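Aspartate aminotransferase (Rhodobacter sphaeroides, PDB 3NRA) catalyses aspartate transamination with pyridoxal 5'-phosphate as cofactor, probably passing the amino group to 2-oxoglutarate to give oxaloacetate and L-glutamate. Local coordinates at the interface of chains A and B. Sequence-based numbering; all coordinates share one arbitrary frame. Chains: chain A/B, aspartate aminotransferase.

Contact 1: the interface of chains A and B. Residues chain A 259-261, 285, 287-290; chain B 259-261, 287.
A nearly straight backbone hydrogen bond crosses between the subunits: the amide N of A:Tyr289, in the first turn of helix 288-291, donates to the carbonyl O of B:Gly259 over 3.0 Å, with 168° at the hydrogen and in the carbonyl plane on a lone pair. A water shared by the A:Tyr289 hydroxyl OH and the B:Gly259 amide N makes a second polar link. Within chain A, A:Ser290 OG donates a hydrogen bond to A:Tyr260 O (2.7 Å). A:Tyr289 CG is anti to its carbonyl carbon (chi1 -65°), which lays the ring along B:Gly259, whose CA sits over one face, 3.8 Å from the ring centroid. The same tyrosine turns its CD2-CE2 edge onto the face of B:Tyr260, CD2 over the ring centre, with the planes 69° apart. An alanine here in place of B:Tyr260 would remove that face and would probably loosen the packing of the A:Tyr289 edge. Among aliphatic contacts, A:Ala287 CB meets B:Arg261 CB at 3.6 Å. A:Arg285 NH1 and B:Arg261 NH2 are 4.6 Å apart, a like-charge proximity that may be mildly unfavourable. The patch ties the 3-10 turn 258-260, shortly after the cofactor-bearing lysine, to the partner subunit.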
loop_
_atom_site.group_PDB
_atom_site.type_symbol
_atom_site.label_atom_id
_atom_site.label_comp_id
_atom_site.label_asym_id
_atom_site.label_seq_id
_atom_site.Cartn_x
_atom_site.Cartn_y
_atom_site.Cartn_z
ATOM N N GLY A 259 8.854 -9.653 4.114
ATOM C CA GLY A 259 7.524 -10.264 4.228
ATOM C C GLY A 259 6.538 -9.534 5.134
ATOM O O GLY A 259 5.329 -9.712 4.987
ATOM N N TYR A 260 7.041 -8.733 6.086
ATOM C CA TYR A 260 6.163 -7.887 6.904
ATOM C C TYR A 260 5.702 -6.583 6.167
ATOM O O TYR A 260 4.717 -5.964 6.575
ATOM C CB TYR A 260 6.815 -7.558 8.240
ATOM C CG TYR A 260 7.079 -8.760 9.114
ATOM C CD1 TYR A 260 6.045 -9.368 9.838
ATOM C CD2 TYR A 260 8.350 -9.281 9.239
ATOM C CE1 TYR A 260 6.286 -10.449 10.662
ATOM C CE2 TYR A 260 8.593 -10.428 10.040
ATOM C CZ TYR A 260 7.559 -10.983 10.752
ATOM O OH TYR A 260 7.791 -12.069 11.554
ATOM N N ARG A 261 6.441 -6.179 5.114
ATOM C CA ARG A 261 6.115 -5.020 4.265
ATOM C C ARG A 261 6.129 -3.682 5.018
ATOM O O ARG A 261 5.087 -3.027 5.196
ATOM C CB ARG A 261 4.779 -5.225 3.534
ATOM C CG ARG A 261 4.596 -4.307 2.307
ATOM C CD ARG A 261 4.778 -5.069 0.984
ATOM N NE ARG A 261 6.115 -5.605 0.905
ATOM C CZ ARG A 261 7.188 -4.938 0.496
ATOM N NH1 ARG A 261 7.093 -3.704 -0.017
ATOM N NH2 ARG A 261 8.365 -5.521 0.575
ATOM N N ARG A 285 -2.876 2.417 5.893
ATOM C CA ARG A 285 -1.724 2.387 6.801
ATOM C C ARG A 285 -0.823 1.199 6.449
ATOM O O ARG A 285 -1.278 0.255 5.836
ATOM C CB ARG A 285 -2.205 2.235 8.265
ATOM C CG ARG A 285 -3.066 0.935 8.549
ATOM C CD ARG A 285 -3.508 0.849 9.985
ATOM N NE ARG A 285 -4.339 2.002 10.316
ATOM C CZ ARG A 285 -5.646 2.113 10.059
ATOM N NH1 ARG A 285 -6.346 1.095 9.551
ATOM N NH2 ARG A 285 -6.262 3.270 10.310
ATOM N N ALA A 287 0.563 -2.272 7.517
ATOM C CA ALA A 287 -0.244 -3.257 8.200
ATOM C C ALA A 287 -0.031 -3.104 9.703
ATOM O O ALA A 287 1.097 -3.095 10.180
ATOM C CB ALA A 287 0.131 -4.673 7.747
ATOM N N GLY A 288 -1.114 -2.956 10.432
ATOM C CA GLY A 288 -1.035 -2.665 11.828
ATOM C C GLY A 288 -0.199 -3.677 12.591
ATOM O O GLY A 288 0.671 -3.295 13.359
ATOM N N TYR A 289 -0.439 -4.954 12.368
ATOM C CA TYR A 289 0.316 -5.972 13.096
ATOM C C TYR A 289 1.798 -5.969 12.689
ATOM O O TYR A 289 2.657 -6.088 13.539
ATOM C CB TYR A 289 -0.281 -7.348 12.911
ATOM C CG TYR A 289 -1.669 -7.526 13.483
ATOM C CD1 TYR A 289 -1.999 -7.061 14.752
ATOM C CD2 TYR A 289 -2.636 -8.263 12.781
ATOM C CE1 TYR A 289 -3.281 -7.273 15.294
ATOM C CE2 TYR A 289 -3.914 -8.474 13.306
ATOM C CZ TYR A 289 -4.228 -7.980 14.561
ATOM O OH TYR A 289 -5.494 -8.156 15.059
ATOM N N SER A 290 2.075 -5.770 11.391
ATOM C CA SER A 290 3.465 -5.690 10.881
ATOM C C SER A 290 4.256 -4.628 11.592
ATOM O O SER A 290 5.427 -4.838 11.926
ATOM C CB SER A 290 3.489 -5.384 9.368
ATOM O OG SER A 290 3.020 -6.489 8.603
ATOM N N GLY B 259 -5.849 -5.863 10.762
ATOM C CA GLY B 259 -4.429 -5.717 11.172
ATOM C C GLY B 259 -3.413 -6.403 10.260
ATOM O O GLY B 259 -2.237 -6.057 10.270
ATOM N N TYR B 260 -3.883 -7.391 9.475
ATOM C CA TYR B 260 -3.044 -8.068 8.473
ATOM C C TYR B 260 -2.975 -7.316 7.135
ATOM O O TYR B 260 -2.068 -7.533 6.378
ATOM C CB TYR B 260 -3.531 -9.498 8.266
ATOM C CG TYR B 260 -3.333 -10.406 9.500
ATOM C CD1 TYR B 260 -2.106 -10.977 9.773
ATOM C CD2 TYR B 260 -4.392 -10.735 10.318
ATOM C CE1 TYR B 260 -1.924 -11.823 10.904
ATOM C CE2 TYR B 260 -4.225 -11.590 11.437
ATOM C CZ TYR B 260 -2.985 -12.122 11.711
ATOM O OH TYR B 260 -2.810 -12.965 12.806
ATOM N N ARG B 261 -3.950 -6.433 6.874
ATOM C CA ARG B 261 -3.981 -5.561 5.680
ATOM C C ARG B 261 -4.108 -6.359 4.324
ATOM O O ARG B 261 -3.170 -6.394 3.513
ATOM C CB ARG B 261 -2.779 -4.609 5.667
ATOM C CG ARG B 261 -2.958 -3.338 4.722
ATOM C CD ARG B 261 -3.306 -2.091 5.531
ATOM N NE ARG B 261 -4.526 -2.272 6.293
ATOM C CZ ARG B 261 -5.760 -2.068 5.846
ATOM N NH1 ARG B 261 -5.992 -1.540 4.653
ATOM N NH2 ARG B 261 -6.774 -2.374 6.627
ATOM N N ALA B 287 1.517 -7.744 1.845
ATOM C CA ALA B 287 2.575 -8.334 2.697
ATOM C C ALA B 287 2.610 -9.857 2.519
ATOM O O ALA B 287 1.572 -10.546 2.685
ATOM C CB ALA B 287 2.362 -7.975 4.167
HETATM O O HOH W 1 -7.116 -7.324 12.924
#

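Contact 2: the interface of chains A and B. Residues chain A 59, 62-63, 66, 260; chain B 59, 62-63, 66, 260.
The two Phe62 rings lie face on face across the two-fold, their planes 2° apart and their centroids separated by 4.0 Å. Each puts its far edge over the other's rim: B:Phe62 CZ stands over one face of A:Phe62, and A:Phe62 CE1 over the matching face of B:Phe62. At the edge of each stacked ring, in its plane, comes CE1 of the partner's Tyr260, which crosses Phe62 at about a right angle; A:Tyr260 CE1 is 3.8 Å from B:Phe62 CZ. The Phe59 rings have the hydroxyl OH of their own chain's Tyr260 at an in-plane edge. Both phenylalanines of each chain project from helix 58-68 with CG anti to the backbone N (chi1 -174° at A:Phe62 and -180° at A:Phe59), which sends the rings out toward the partner helix. Phe62 therefore reaches Phe62 tip to tip, and Phe59 does the same with Phe59, whereas A:Phe59 and B:Phe62 slide past one another in opposite directions. A:Phe59 CD1 lies loosely against both methyls of B:Val66. The contact is a symmetric helix-to-helix aromatic packing, held by shape and apolar burial, with no polar group bonded across it. Phe59 hides more surface here than any other residue of either chain. At its tip, A:Phe59 CZ meets B:Phe59 CZ at 3.6 Å and B:Ser63 CB at 3.7 Å.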
loop_
_atom_site.group_PDB
_atom_site.type_symbol
_atom_site.label_atom_id
_atom_site.label_comp_id
_atom_site.label_asym_id
_atom_site.label_seq_id
_atom_site.Cartn_x
_atom_site.Cartn_y
_atom_site.Cartn_z
ATOM N N PHE A 59 9.467 -11.905 14.936
ATOM C CA PHE A 59 8.219 -12.675 14.994
ATOM C C PHE A 59 7.577 -12.599 16.376
ATOM O O PHE A 59 6.372 -12.487 16.468
ATOM C CB PHE A 59 8.409 -14.162 14.595
ATOM C CG PHE A 59 7.115 -14.964 14.646
ATOM C CD1 PHE A 59 6.157 -14.819 13.647
ATOM C CD2 PHE A 59 6.813 -15.767 15.752
ATOM C CE1 PHE A 59 4.915 -15.504 13.728
ATOM C CE2 PHE A 59 5.603 -16.444 15.835
ATOM C CZ PHE A 59 4.644 -16.310 14.810
ATOM N N PHE A 62 5.737 -9.398 16.493
ATOM C CA PHE A 62 4.506 -9.473 15.736
ATOM C C PHE A 62 3.425 -10.200 16.558
ATOM O O PHE A 62 2.257 -9.753 16.651
ATOM C CB PHE A 62 4.745 -10.210 14.418
ATOM C CG PHE A 62 3.553 -10.208 13.503
ATOM C CD1 PHE A 62 2.572 -11.167 13.625
ATOM C CD2 PHE A 62 3.419 -9.230 12.524
ATOM C CE1 PHE A 62 1.468 -11.145 12.803
ATOM C CE2 PHE A 62 2.344 -9.210 11.685
ATOM C CZ PHE A 62 1.369 -10.161 11.807
ATOM N N SER A 63 3.841 -11.310 17.157
ATOM C CA SER A 63 2.977 -12.124 18.009
ATOM C C SER A 63 2.471 -11.368 19.232
ATOM O O SER A 63 1.264 -11.424 19.553
ATOM C CB SER A 63 3.732 -13.371 18.462
ATOM O OG SER A 63 2.967 -14.070 19.389
ATOM N N VAL A 66 -0.184 -8.838 18.028
ATOM C CA VAL A 66 -1.466 -9.467 17.745
ATOM C C VAL A 66 -2.209 -9.785 19.051
ATOM O O VAL A 66 -3.419 -9.588 19.147
ATOM C CB VAL A 66 -1.296 -10.763 16.888
ATOM C CG1 VAL A 66 -2.593 -11.500 16.793
ATOM C CG2 VAL A 66 -0.760 -10.407 15.464
ATOM N N TYR A 260 7.041 -8.733 6.086
ATOM C CA TYR A 260 6.163 -7.887 6.904
ATOM C C TYR A 260 5.702 -6.583 6.167
ATOM O O TYR A 260 4.717 -5.964 6.575
ATOM C CB TYR A 260 6.815 -7.558 8.240
ATOM C CG TYR A 260 7.079 -8.760 9.114
ATOM C CD1 TYR A 260 6.045 -9.368 9.838
ATOM C CD2 TYR A 260 8.350 -9.281 9.239
ATOM C CE1 TYR A 260 6.286 -10.449 10.662
ATOM C CE2 TYR A 260 8.593 -10.428 10.040
ATOM C CZ TYR A 260 7.559 -10.983 10.752
ATOM O OH TYR A 260 7.791 -12.069 11.554
ATOM N N PHE B 59 -3.838 -16.482 12.953
ATOM C CA PHE B 59 -2.487 -16.318 13.451
ATOM C C PHE B 59 -1.641 -17.609 13.290
ATOM O O PHE B 59 -0.429 -17.539 12.978
ATOM C CB PHE B 59 -2.475 -15.870 14.906
ATOM C CG PHE B 59 -1.113 -15.705 15.447
ATOM C CD1 PHE B 59 -0.332 -14.647 15.048
ATOM C CD2 PHE B 59 -0.552 -16.671 16.269
ATOM C CE1 PHE B 59 0.967 -14.516 15.528
ATOM C CE2 PHE B 59 0.739 -16.540 16.742
ATOM C CZ PHE B 59 1.494 -15.479 16.371
ATOM N N PHE B 62 -0.561 -17.534 9.717
ATOM C CA PHE B 62 0.485 -16.519 9.581
ATOM C C PHE B 62 1.820 -17.102 10.069
ATOM O O PHE B 62 2.869 -16.973 9.406
ATOM C CB PHE B 62 0.118 -15.244 10.389
ATOM C CG PHE B 62 1.100 -14.115 10.203
ATOM C CD1 PHE B 62 2.281 -14.064 10.968
ATOM C CD2 PHE B 62 0.906 -13.174 9.221
ATOM C CE1 PHE B 62 3.224 -13.100 10.753
ATOM C CE2 PHE B 62 1.826 -12.158 9.019
ATOM C CZ PHE B 62 3.003 -12.128 9.787
ATOM N N SER B 63 1.755 -17.773 11.214
ATOM C CA SER B 63 2.912 -18.380 11.829
ATOM C C SER B 63 3.509 -19.547 11.003
ATOM O O SER B 63 4.714 -19.680 10.902
ATOM C CB SER B 63 2.541 -18.881 13.220
ATOM O OG SER B 63 3.679 -19.451 13.807
ATOM N N VAL B 66 5.413 -17.748 8.031
ATOM C CA VAL B 66 6.709 -17.254 8.442
ATOM C C VAL B 66 7.734 -18.394 8.533
ATOM O O VAL B 66 8.801 -18.314 7.925
ATOM C CB VAL B 66 6.636 -16.515 9.753
ATOM C CG1 VAL B 66 8.049 -16.202 10.252
ATOM C CG2 VAL B 66 5.813 -15.212 9.567
ATOM N N TYR B 260 -3.883 -7.391 9.475
ATOM C CA TYR B 260 -3.044 -8.068 8.473
ATOM C C TYR B 260 -2.975 -7.316 7.135
ATOM O O TYR B 260 -2.068 -7.533 6.378
ATOM C CB TYR B 260 -3.531 -9.498 8.266
ATOM C CG TYR B 260 -3.333 -10.406 9.500
ATOM C CD1 TYR B 260 -2.106 -10.977 9.773
ATOM C CD2 TYR B 260 -4.392 -10.735 10.318
ATOM C CE1 TYR B 260 -1.924 -11.823 10.904
ATOM C CE2 TYR B 260 -4.225 -11.590 11.437
ATOM C CZ TYR B 260 -2.985 -12.122 11.711
ATOM O OH TYR B 260 -2.810 -12.965 12.806
#

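Contact 3: the interface of chains A and B. Residues chain A 120-124, 146, 274, 278; chain B 4, 8, 145.
Helix 110-120 of chain A ends at A:Ala120, and the loop that follows turns extended at A:Ala124 (phi/psi -89/165°); beside it runs helix 269-282, and the N-terminal helix 4-9 of chain B packs against both. The B:Phe8 ring lies between A:Arg274 on helix 269-282 and the A:Ala120-A:Ala121 end of helix 110-120. A:Arg274 CB lies over one face, 4.0 Å from the centroid, and the methylene CD follows the ring to its root at CG. The outer end of the phenylalanine reaches the chain A backbone, B:Phe8 CZ lying 3.6 Å from A:Ala121 CA, while A:Leu278 CB touches CE2. One turn earlier, B:Ile4 crosses A:Arg274 at about a right angle and lays its branch methyl CG2 over one face of the guanidinium, near the rim. A:Arg274 NE and NH2 both make weak hydrogen bonds to A:Ala121 O, which may help orient the guanidinium. The other branch of B:Ile4 carries CD1 to the loop, 3.7 Å from A:Ala124 CB. By apolar packing the patch is likely to fix the N-terminal helix of one subunit on the other, with B:Phe145 (CG anti to the backbone N, chi1 -176°) adding a separate contact: A:Leu278 CD1 lies over one face of its ring, 3.7 Å from B:Phe145 CZ.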
loop_
_atom_site.group_PDB
_atom_site.type_symbol
_atom_site.label_atom_id
_atom_site.label_comp_id
_atom_site.label_asym_id
_atom_site.label_seq_id
_atom_site.Cartn_x
_atom_site.Cartn_y
_atom_site.Cartn_z
ATOM N N ALA A 120 4.607 10.889 -5.625
ATOM C CA ALA A 120 3.232 11.458 -5.753
ATOM C C ALA A 120 3.112 12.838 -5.085
ATOM O O ALA A 120 2.391 13.729 -5.589
ATOM C CB ALA A 120 2.204 10.496 -5.170
ATOM N N ALA A 121 3.850 13.023 -3.974
ATOM C CA ALA A 121 3.756 14.212 -3.172
ATOM C C ALA A 121 4.630 15.344 -3.696
ATOM O O ALA A 121 4.553 16.444 -3.195
ATOM C CB ALA A 121 4.096 13.906 -1.751
ATOM N N THR A 122 5.443 15.070 -4.719
ATOM C CA THR A 122 6.409 16.028 -5.209
ATOM C C THR A 122 6.396 16.259 -6.745
ATOM O O THR A 122 7.038 17.201 -7.218
ATOM C CB THR A 122 7.816 15.629 -4.798
ATOM O OG1 THR A 122 8.076 14.282 -5.212
ATOM C CG2 THR A 122 7.993 15.759 -3.304
ATOM N N VAL A 123 5.681 15.423 -7.510
ATOM C CA VAL A 123 5.724 15.501 -8.967
ATOM C C VAL A 123 4.310 15.708 -9.556
ATOM O O VAL A 123 3.487 14.794 -9.572
ATOM C CB VAL A 123 6.350 14.256 -9.567
ATOM C CG1 VAL A 123 6.472 14.404 -11.094
ATOM C CG2 VAL A 123 7.721 13.982 -8.919
ATOM N N ALA A 124 4.052 16.928 -10.020
ATOM C CA ALA A 124 2.835 17.259 -10.745
ATOM C C ALA A 124 3.042 17.030 -12.237
ATOM O O ALA A 124 4.174 16.936 -12.709
ATOM C CB ALA A 124 2.462 18.727 -10.486
ATOM N N PHE A 146 3.064 9.673 -12.967
ATOM C CA PHE A 146 2.554 11.019 -12.601
ATOM C C PHE A 146 2.720 12.075 -13.694
ATOM O O PHE A 146 2.498 13.248 -13.451
ATOM C CB PHE A 146 3.183 11.461 -11.275
ATOM C CG PHE A 146 2.734 10.640 -10.131
ATOM C CD1 PHE A 146 1.448 10.783 -9.639
ATOM C CD2 PHE A 146 3.529 9.626 -9.624
ATOM C CE1 PHE A 146 0.988 9.966 -8.606
ATOM C CE2 PHE A 146 3.074 8.810 -8.608
ATOM C CZ PHE A 146 1.808 8.983 -8.094
ATOM N N ARG A 274 1.736 15.553 3.086
ATOM C CA ARG A 274 1.073 15.171 1.822
ATOM C C ARG A 274 1.069 13.677 1.653
ATOM O O ARG A 274 0.071 13.105 1.238
ATOM C CB ARG A 274 1.772 15.826 0.623
ATOM C CG ARG A 274 1.695 17.335 0.650
ATOM C CD ARG A 274 1.803 17.948 -0.704
ATOM N NE ARG A 274 3.165 17.962 -1.172
ATOM C CZ ARG A 274 3.927 19.050 -1.350
ATOM N NH1 ARG A 274 3.472 20.296 -1.097
ATOM N NH2 ARG A 274 5.168 18.892 -1.811
ATOM N N LEU A 278 -2.253 11.116 1.373
ATOM C CA LEU A 278 -2.386 10.184 0.259
ATOM C C LEU A 278 -2.433 8.708 0.723
ATOM O O LEU A 278 -3.193 7.913 0.170
ATOM C CB LEU A 278 -1.260 10.371 -0.741
ATOM C CG LEU A 278 -1.252 9.446 -1.972
ATOM C CD1 LEU A 278 -2.607 9.530 -2.699
ATOM C CD2 LEU A 278 -0.100 9.802 -2.942
ATOM N N ILE B 4 0.541 21.056 -7.213
ATOM C CA ILE B 4 0.644 19.985 -6.205
ATOM C C ILE B 4 -0.054 20.379 -4.865
ATOM O O ILE B 4 -0.730 19.544 -4.246
ATOM C CB ILE B 4 2.135 19.567 -5.941
ATOM C CG1 ILE B 4 2.238 18.057 -5.762
ATOM C CG2 ILE B 4 2.687 20.263 -4.721
ATOM C CD1 ILE B 4 2.242 17.281 -7.089
ATOM N N PHE B 8 -3.403 18.289 -3.138
ATOM C CA PHE B 8 -3.325 17.622 -1.840
ATOM C C PHE B 8 -4.185 18.277 -0.731
ATOM O O PHE B 8 -4.604 17.583 0.200
ATOM C CB PHE B 8 -1.871 17.480 -1.389
ATOM C CG PHE B 8 -1.166 16.285 -2.000
ATOM C CD1 PHE B 8 -0.561 16.373 -3.249
ATOM C CD2 PHE B 8 -1.112 15.090 -1.333
ATOM C CE1 PHE B 8 0.090 15.291 -3.802
ATOM C CE2 PHE B 8 -0.481 13.998 -1.901
ATOM C CZ PHE B 8 0.119 14.106 -3.137
ATOM N N PHE B 145 -8.350 13.018 -6.938
ATOM C CA PHE B 145 -6.907 12.858 -6.990
ATOM C C PHE B 145 -6.405 12.483 -8.382
ATOM O O PHE B 145 -5.359 12.958 -8.820
ATOM C CB PHE B 145 -6.451 11.786 -6.024
ATOM C CG PHE B 145 -4.953 11.638 -5.964
ATOM C CD1 PHE B 145 -4.169 12.661 -5.474
ATOM C CD2 PHE B 145 -4.331 10.495 -6.429
ATOM C CE1 PHE B 145 -2.779 12.518 -5.407
ATOM C CE2 PHE B 145 -2.934 10.374 -6.382
ATOM C CZ PHE B 145 -2.178 11.385 -5.878
#

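Contact 1 and contact 2 are neighbours, their C-alpha centres about 9 Å apart, and share Tyr260 of both chains: the B:Tyr260 ring offers a face to contact 1 and its CE1 edge to Phe62 in contact 2. Contact 3 lies apart, about 24 Å from contact 1 and 33 Å from contact 2, where the N-terminal helix 4-9 reaches across. Since the interface is two-fold symmetric, each contact has a twin with the chains exchanged. A central region near the axis plus peripheral arms reaching across fits the dimer typical of this aminotransferase family, in which both subunits usually contribute to each active site.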